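Local coordinates for protein ethylbenzene dehydrogenase alpha-subunit (Aromatoleum aromaticum, PDB 2IVF) that belongs to the molybdopterin oxidoreductase family and carries a molybdenum atom, the ligands MGD and MD1 and an iron/sulfur cluster, at residues H659-F673 and Y759-M773. Sequence-based numbering, arbitrary orientation.
Sequences HEMTTPCSGNPFFTF and YEKFKKEGQTRFLSM
Phe762 presents one ring face to Phe673, whose CB lies 3.9 Å from the Phe762 ring centroid and 18° off the normal, a CH-pi contact. The same two rings pair as an offset edge-to-face contact, Phe673 supplying the edge. At the rim of Phe762, near the ring plane, sits the carbonyl O of Phe671, while Met661 SD comes in obliquely, 4.4 Å from the Phe762 centroid, as a Met-aromatic contact. Phe673 CG stands anti to the backbone N (chi1 177°), which carries its ring over helix 759-765; there Lys763 CA covers one face, and the Tyr759 ring meets it obliquely. Tyr759 OH is hydrogen-bonded to Glu737 of helix 736-749.

At the other end of the contact, Pro669 O lies over one face of Phe770, and Pro669 CB touches Phe770 CZ at 3.4 Å. Cys665 O, Ser666 N and Pro664 CG line the edge of this ring. Pro664 CD in turn covers one face of the Phe671 ring, whose edge meets Phe770 CB.

Strands 670-673 and 767-769 run antiparallel, their axes 170° apart. Phe671 N gives a 2.8 Å bond to Thr768 O, and Thr768 N returns one of 3.0 Å to Phe671 O. Phe673 N donates to Gly766 O at 2.8 Å. Beyond the strand, Phe770 N bonds Pro669 O at 3.1 Å, and a water bridges Pro669 O to Phe770 O.

Strand 767-769 is an outer strand of the three-stranded antiparallel sheet 659-661/670-676/767-769, entered directly from a helix through Gly766 with positive phi; Phe673, Tyr759 and Phe762 form the aromatic cluster joining helix to sheet.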
# COMPACT_ATOMS: atom_id res chain seq x y z
N HIS A 659 -17.93 8.06 -13.94
CA HIS A 659 -18.75 8.09 -12.71
C HIS A 659 -18.78 6.69 -12.11
O HIS A 659 -18.87 5.68 -12.84
CB HIS A 659 -20.16 8.50 -13.02
CG HIS A 659 -20.28 9.81 -13.71
ND1 HIS A 659 -20.18 9.94 -15.07
CD2 HIS A 659 -20.51 11.05 -13.22
CE1 HIS A 659 -20.33 11.21 -15.40
NE2 HIS A 659 -20.54 11.91 -14.30
N GLU A 660 -18.65 6.64 -10.78
CA GLU A 660 -18.71 5.38 -10.05
C GLU A 660 -19.07 5.60 -8.61
O GLU A 660 -19.25 6.72 -8.15
CB GLU A 660 -17.33 4.67 -10.14
CG GLU A 660 -17.23 3.57 -11.18
CD GLU A 660 -18.04 2.34 -10.79
OE1 GLU A 660 -18.61 2.34 -9.68
OE2 GLU A 660 -18.12 1.39 -11.59
N MET A 661 -19.20 4.49 -7.89
CA MET A 661 -19.41 4.54 -6.47
C MET A 661 -18.54 3.46 -5.88
O MET A 661 -18.43 2.39 -6.48
CB MET A 661 -20.84 4.18 -6.20
CG MET A 661 -21.29 4.36 -4.83
SD MET A 661 -23.11 4.26 -4.88
CE MET A 661 -23.29 2.60 -5.44
N THR A 662 -17.94 3.72 -4.72
CA THR A 662 -17.12 2.70 -4.08
C THR A 662 -18.00 1.54 -3.57
O THR A 662 -19.22 1.60 -3.63
CB THR A 662 -16.34 3.30 -2.96
OG1 THR A 662 -17.25 3.92 -2.05
CG2 THR A 662 -15.38 4.35 -3.50
N THR A 663 -17.37 0.44 -3.17
CA THR A 663 -18.08 -0.75 -2.75
C THR A 663 -17.62 -1.08 -1.36
O THR A 663 -16.73 -1.91 -1.16
CB THR A 663 -17.78 -1.95 -3.66
OG1 THR A 663 -16.36 -2.21 -3.68
CG2 THR A 663 -18.26 -1.64 -5.08
N PRO A 664 -18.19 -0.41 -0.37
CA PRO A 664 -17.73 -0.59 1.02
C PRO A 664 -18.27 -1.89 1.68
O PRO A 664 -19.29 -2.49 1.23
CB PRO A 664 -18.36 0.62 1.72
CG PRO A 664 -19.62 0.81 0.99
CD PRO A 664 -19.31 0.53 -0.43
N CYS A 665 -17.64 -2.27 2.78
CA CYS A 665 -18.18 -3.27 3.64
C CYS A 665 -18.31 -2.64 5.03
O CYS A 665 -18.20 -1.41 5.19
CB CYS A 665 -17.24 -4.46 3.65
SG CYS A 665 -15.60 -4.06 4.31
N SER A 666 -18.57 -3.48 6.03
CA SER A 666 -18.71 -3.01 7.40
C SER A 666 -17.56 -2.15 7.92
O SER A 666 -17.80 -1.25 8.74
CB SER A 666 -18.92 -4.22 8.34
OG SER A 666 -17.82 -5.10 8.27
N GLY A 667 -16.33 -2.43 7.46
CA GLY A 667 -15.14 -1.83 8.03
C GLY A 667 -15.16 -0.32 7.97
O GLY A 667 -15.03 0.34 8.98
N ASN A 668 -15.36 0.21 6.75
CA ASN A 668 -15.48 1.64 6.50
C ASN A 668 -16.84 1.77 5.82
O ASN A 668 -16.92 1.72 4.61
CB ASN A 668 -14.41 2.17 5.56
CG ASN A 668 -13.05 2.31 6.19
OD1 ASN A 668 -12.74 1.80 7.28
ND2 ASN A 668 -12.20 3.07 5.48
N PRO A 669 -17.90 1.84 6.62
CA PRO A 669 -19.27 1.57 6.16
C PRO A 669 -20.01 2.75 5.51
O PRO A 669 -21.12 3.14 5.93
CB PRO A 669 -19.95 1.09 7.42
CG PRO A 669 -19.28 1.90 8.51
CD PRO A 669 -17.88 2.18 8.08
N PHE A 670 -19.44 3.24 4.42
CA PHE A 670 -19.97 4.41 3.70
C PHE A 670 -19.63 4.25 2.26
O PHE A 670 -18.51 3.79 1.91
CB PHE A 670 -19.38 5.76 4.23
CG PHE A 670 -18.01 5.65 4.83
CD1 PHE A 670 -16.86 5.77 4.05
CD2 PHE A 670 -17.86 5.48 6.20
CE1 PHE A 670 -15.60 5.65 4.62
CE2 PHE A 670 -16.61 5.35 6.79
CZ PHE A 670 -15.46 5.47 6.00
N PHE A 671 -20.60 4.62 1.40
CA PHE A 671 -20.38 4.64 -0.04
C PHE A 671 -19.88 6.00 -0.44
O PHE A 671 -20.33 7.03 0.09
CB PHE A 671 -21.71 4.45 -0.76
CG PHE A 671 -22.17 3.06 -0.82
CD1 PHE A 671 -22.78 2.47 0.27
CD2 PHE A 671 -21.98 2.31 -1.96
CE1 PHE A 671 -23.23 1.15 0.21
CE2 PHE A 671 -22.42 1.00 -2.04
CZ PHE A 671 -23.05 0.43 -0.94
N THR A 672 -19.01 6.03 -1.43
CA THR A 672 -18.37 7.32 -1.84
C THR A 672 -18.51 7.46 -3.33
O THR A 672 -18.40 6.49 -4.11
CB THR A 672 -16.90 7.38 -1.36
OG1 THR A 672 -16.87 7.40 0.07
CG2 THR A 672 -16.15 8.61 -1.88
N PHE A 673 -18.84 8.69 -3.72
CA PHE A 673 -19.02 9.09 -5.10
C PHE A 673 -17.71 9.36 -5.83
O PHE A 673 -16.78 9.97 -5.28
CB PHE A 673 -19.88 10.34 -5.13
CG PHE A 673 -20.10 10.92 -6.49
CD1 PHE A 673 -20.71 10.18 -7.48
CD2 PHE A 673 -19.72 12.20 -6.77
CE1 PHE A 673 -20.95 10.74 -8.77
CE2 PHE A 673 -19.96 12.77 -8.03
CZ PHE A 673 -20.58 12.03 -9.03
N TYR A 759 -29.45 10.68 -6.23
CA TYR A 759 -28.18 10.91 -6.90
C TYR A 759 -27.69 12.36 -6.77
O TYR A 759 -26.50 12.62 -6.60
CB TYR A 759 -28.30 10.54 -8.38
CG TYR A 759 -27.03 10.75 -9.14
CD1 TYR A 759 -25.89 10.01 -8.83
CD2 TYR A 759 -26.96 11.65 -10.19
CE1 TYR A 759 -24.71 10.18 -9.54
CE2 TYR A 759 -25.77 11.82 -10.92
CZ TYR A 759 -24.66 11.08 -10.59
OH TYR A 759 -23.48 11.25 -11.28
N GLU A 760 -28.62 13.31 -6.89
CA GLU A 760 -28.31 14.71 -6.67
C GLU A 760 -27.67 14.91 -5.28
O GLU A 760 -26.64 15.61 -5.14
CB GLU A 760 -29.58 15.53 -6.81
CG GLU A 760 -29.39 17.02 -6.58
CD GLU A 760 -28.85 17.75 -7.81
OE1 GLU A 760 -28.39 17.08 -8.77
OE2 GLU A 760 -28.92 19.01 -7.79
N LYS A 761 -28.22 14.28 -4.25
CA LYS A 761 -27.67 14.47 -2.89
C LYS A 761 -26.30 13.79 -2.83
O LYS A 761 -25.33 14.34 -2.29
CB LYS A 761 -28.57 13.89 -1.82
CG LYS A 761 -29.88 14.62 -1.57
CD LYS A 761 -30.47 14.17 -0.22
CE LYS A 761 -31.95 14.57 -0.07
NZ LYS A 761 -32.51 14.08 1.25
N PHE A 762 -26.22 12.59 -3.38
CA PHE A 762 -24.97 11.83 -3.40
C PHE A 762 -23.83 12.58 -4.10
O PHE A 762 -22.71 12.61 -3.58
CB PHE A 762 -25.20 10.48 -4.10
CG PHE A 762 -24.07 9.50 -3.92
CD1 PHE A 762 -23.51 9.26 -2.68
CD2 PHE A 762 -23.63 8.75 -4.99
CE1 PHE A 762 -22.51 8.32 -2.53
CE2 PHE A 762 -22.64 7.84 -4.84
CZ PHE A 762 -22.07 7.63 -3.62
N LYS A 763 -24.11 13.15 -5.27
CA LYS A 763 -23.10 13.91 -6.03
C LYS A 763 -22.61 15.11 -5.24
O LYS A 763 -21.43 15.45 -5.31
CB LYS A 763 -23.68 14.49 -7.31
CG LYS A 763 -23.48 13.74 -8.60
CD LYS A 763 -24.00 14.62 -9.78
CE LYS A 763 -25.33 15.31 -9.47
NZ LYS A 763 -26.02 16.09 -10.60
N LYS A 764 -23.50 15.76 -4.53
CA LYS A 764 -23.15 16.97 -3.80
C LYS A 764 -22.33 16.66 -2.54
O LYS A 764 -21.30 17.30 -2.30
CB LYS A 764 -24.41 17.77 -3.46
CG LYS A 764 -25.08 18.36 -4.69
CD LYS A 764 -26.29 19.20 -4.32
CE LYS A 764 -26.71 20.15 -5.44
NZ LYS A 764 -28.05 20.75 -5.12
N GLU A 765 -22.77 15.69 -1.74
CA GLU A 765 -22.14 15.34 -0.47
C GLU A 765 -20.90 14.50 -0.70
O GLU A 765 -19.94 14.56 0.04
CB GLU A 765 -23.12 14.55 0.37
CG GLU A 765 -24.38 15.31 0.58
CD GLU A 765 -25.19 14.81 1.74
OE1 GLU A 765 -25.15 13.60 2.02
OE2 GLU A 765 -25.85 15.69 2.35
N GLY A 766 -20.92 13.67 -1.72
CA GLY A 766 -19.74 12.86 -2.02
C GLY A 766 -19.61 11.55 -1.30
O GLY A 766 -18.85 10.67 -1.72
N GLN A 767 -20.36 11.38 -0.23
CA GLN A 767 -20.39 10.10 0.47
C GLN A 767 -21.52 10.07 1.48
O GLN A 767 -22.02 11.10 1.93
CB GLN A 767 -19.07 9.81 1.20
CG GLN A 767 -18.89 10.65 2.38
CD GLN A 767 -17.61 10.31 3.16
OE1 GLN A 767 -16.54 10.75 2.76
NE2 GLN A 767 -17.73 9.59 4.28
N THR A 768 -21.90 8.85 1.83
CA THR A 768 -22.93 8.59 2.82
C THR A 768 -22.74 7.23 3.47
O THR A 768 -22.44 6.25 2.79
CB THR A 768 -24.38 8.68 2.23
OG1 THR A 768 -25.26 8.88 3.33
CG2 THR A 768 -24.86 7.44 1.44
N ARG A 769 -22.92 7.19 4.79
CA ARG A 769 -23.02 5.92 5.53
C ARG A 769 -24.15 5.07 5.00
O ARG A 769 -25.24 5.55 4.75
CB ARG A 769 -23.23 6.19 7.02
CG ARG A 769 -21.94 6.39 7.76
CD ARG A 769 -22.21 7.00 9.03
NE ARG A 769 -21.21 6.70 10.03
CZ ARG A 769 -20.18 7.47 10.37
NH1 ARG A 769 -19.87 8.53 9.67
NH2 ARG A 769 -19.44 7.11 11.41
N PHE A 770 -23.91 3.79 4.84
CA PHE A 770 -25.00 2.92 4.47
C PHE A 770 -25.90 2.60 5.65
O PHE A 770 -25.46 2.62 6.83
CB PHE A 770 -24.51 1.68 3.71
CG PHE A 770 -23.54 0.78 4.44
CD1 PHE A 770 -23.99 -0.10 5.45
CD2 PHE A 770 -22.25 0.62 3.96
CE1 PHE A 770 -23.09 -1.02 6.05
CE2 PHE A 770 -21.39 -0.30 4.53
CZ PHE A 770 -21.80 -1.12 5.56
N LEU A 771 -27.16 2.39 5.37
CA LEU A 771 -28.13 2.25 6.43
C LEU A 771 -28.57 0.80 6.66
O LEU A 771 -29.37 0.50 7.55
CB LEU A 771 -29.34 3.11 6.14
CG LEU A 771 -29.03 4.60 5.96
CD1 LEU A 771 -30.31 5.32 5.65
CD2 LEU A 771 -28.39 5.13 7.25
N SER A 772 -28.09 -0.09 5.83
CA SER A 772 -28.40 -1.51 5.98
C SER A 772 -27.47 -2.33 5.09
O SER A 772 -26.73 -1.77 4.28
CB SER A 772 -29.84 -1.81 5.59
OG SER A 772 -29.97 -1.96 4.22
N MET A 773 -27.51 -3.66 5.27
CA MET A 773 -26.73 -4.57 4.48
C MET A 773 -27.47 -5.00 3.20
O MET A 773 -27.02 -5.93 2.51
CB MET A 773 -26.39 -5.84 5.32
CG MET A 773 -25.45 -5.65 6.50
SD MET A 773 -23.91 -4.96 6.05
CE MET A 773 -23.29 -4.50 7.66
O HOH W 1 -22.88 2.70 7.86